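Local coordinates for cytolethal distending toxin subunit B (Escherichia coli, PDB 2F1N), which nicks DNA as the endonuclease subunit of a tripartite toxin, very probably damaging the DNA of intoxicated cells and so inducing G2/M arrest, at residues 192-195 with 196-199. Residues are numbered along the deposited sequence; the frame is centred on the assembly and turned at random.
Sequences DLEM and NLTV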
loop_
_atom_site.group_PDB
_atom_site.type_symbol
_atom_site.label_atom_id
_atom_site.label_comp_id
_atom_site.label_asym_id
_atom_site.label_seq_id
_atom_site.Cartn_x
_atom_site.Cartn_y
_atom_site.Cartn_z
ATOM N N ASP A 192 -9.897 -6.690 -15.107
ATOM C CA ASP A 192 -8.773 -6.821 -15.994
ATOM C C ASP A 192 -7.552 -7.449 -15.339
ATOM O O ASP A 192 -6.833 -8.194 -15.970
ATOM C CB ASP A 192 -8.395 -5.464 -16.600
ATOM C CG ASP A 192 -7.462 -5.602 -17.737
ATOM O OD1 ASP A 192 -7.883 -6.165 -18.787
ATOM O OD2 ASP A 192 -6.286 -5.195 -17.721
ATOM N N LEU A 193 -7.308 -7.124 -14.068
ATOM C CA LEU A 193 -6.275 -7.818 -13.323
ATOM C C LEU A 193 -6.667 -9.305 -13.070
ATOM O O LEU A 193 -5.846 -10.186 -13.310
ATOM C CB LEU A 193 -6.102 -7.127 -11.970
ATOM C CG LEU A 193 -5.080 -7.755 -11.023
ATOM C CD1 LEU A 193 -3.653 -7.873 -11.676
ATOM C CD2 LEU A 193 -5.056 -6.854 -9.765
ATOM N N GLU A 194 -7.892 -9.548 -12.608
ATOM C CA GLU A 194 -8.304 -10.895 -12.157
ATOM C C GLU A 194 -8.134 -11.915 -13.282
ATOM O O GLU A 194 -7.572 -13.009 -13.062
ATOM C CB GLU A 194 -9.768 -10.875 -11.651
ATOM C CG GLU A 194 -10.325 -12.254 -11.281
ATOM C CD GLU A 194 -9.690 -12.853 -10.033
ATOM O OE1 GLU A 194 -8.880 -12.169 -9.357
ATOM O OE2 GLU A 194 -10.008 -14.033 -9.715
ATOM N N MET A 195 -8.565 -11.537 -14.494
ATOM C CA MET A 195 -8.556 -12.452 -15.663
ATOM C C MET A 195 -7.154 -12.776 -16.206
ATOM O O MET A 195 -6.983 -13.707 -17.008
ATOM C CB MET A 195 -9.503 -11.993 -16.781
ATOM C CG MET A 195 -8.865 -11.040 -17.805
ATOM S SD MET A 195 -10.066 -10.158 -18.832
ATOM C CE MET A 195 -10.064 -11.009 -20.319
ATOM N N ASN A 196 -6.175 -11.980 -15.782
ATOM C CA ASN A 196 -4.788 -12.126 -16.168
ATOM C C ASN A 196 -3.879 -12.715 -15.080
ATOM O O ASN A 196 -2.668 -12.776 -15.237
ATOM C CB ASN A 196 -4.295 -10.797 -16.766
ATOM C CG ASN A 196 -4.882 -10.585 -18.152
ATOM O OD1 ASN A 196 -4.547 -11.349 -19.048
ATOM N ND2 ASN A 196 -5.775 -9.596 -18.325
ATOM N N LEU A 197 -4.482 -13.176 -13.995
ATOM C CA LEU A 197 -3.752 -13.933 -12.982
ATOM C C LEU A 197 -3.753 -15.425 -13.302
ATOM O O LEU A 197 -4.687 -15.919 -13.927
ATOM C CB LEU A 197 -4.368 -13.711 -11.597
ATOM C CG LEU A 197 -4.295 -12.278 -11.099
ATOM C CD1 LEU A 197 -5.180 -12.135 -9.919
ATOM C CD2 LEU A 197 -2.843 -11.914 -10.762
ATOM N N THR A 198 -2.698 -16.136 -12.892
ATOM C CA THR A 198 -2.703 -17.598 -13.020
ATOM C C THR A 198 -3.804 -18.233 -12.173
ATOM O O THR A 198 -4.289 -17.667 -11.201
ATOM C CB THR A 198 -1.349 -18.236 -12.632
ATOM O OG1 THR A 198 -1.018 -17.825 -11.298
ATOM C CG2 THR A 198 -0.215 -17.711 -13.466
ATOM N N VAL A 199 -4.195 -19.455 -12.538
ATOM C CA VAL A 199 -5.219 -20.164 -11.784
ATOM C C VAL A 199 -4.903 -20.285 -10.275
ATOM O O VAL A 199 -5.748 -19.996 -9.455
ATOM C CB VAL A 199 -5.437 -21.582 -12.334
ATOM C CG1 VAL A 199 -6.451 -22.328 -11.449
ATOM C CG2 VAL A 199 -5.840 -21.507 -13.799
#
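N196 folds back over the end of helix 190-194 and gives its side-chain amide to the carbonyl of D192: ND2 lies 2.9 Å from O of D192, with an N-H...O angle of 165°. The acceptor sits almost in the amide plane and the donor in the carbonyl plane, a well-aligned bond that should hold the rotation of the amide. With chi1 at -73°, CG of N196 stands beside its own backbone N and swings ND2 back along the helix. The backbone N of N196 makes a bond of its own, 3.1 Å to O of L193, while N of L197 reaches O of E194 at 3.2 Å. In both, the donor stands above the carbonyl plane. Three successive carbonyls at the helix end thus find donors in the two residues that follow M195, and the last bond closes a type I beta turn from E194 to L197. This turn lies in the DNase I-like fold, within the nuclear localization signal, and leads to T198, the N-cap of helix 199-203.

The side chains of M195 and N196 extend together in one direction, CG of M195 3.5 Å from ND2 of N196. On the buried side, CD1 of L193 meets CD2 of L197 at 4.2 Å; both leucines are buried, L193 on A156 and P157 and L197 on V160, all of helix 156-168. The E194 side chain runs roughly perpendicular to that of L197, its OE1 3.7 Å from CD1 of L197. At the other end, OD2 of D192 forms a salt bridge with R188.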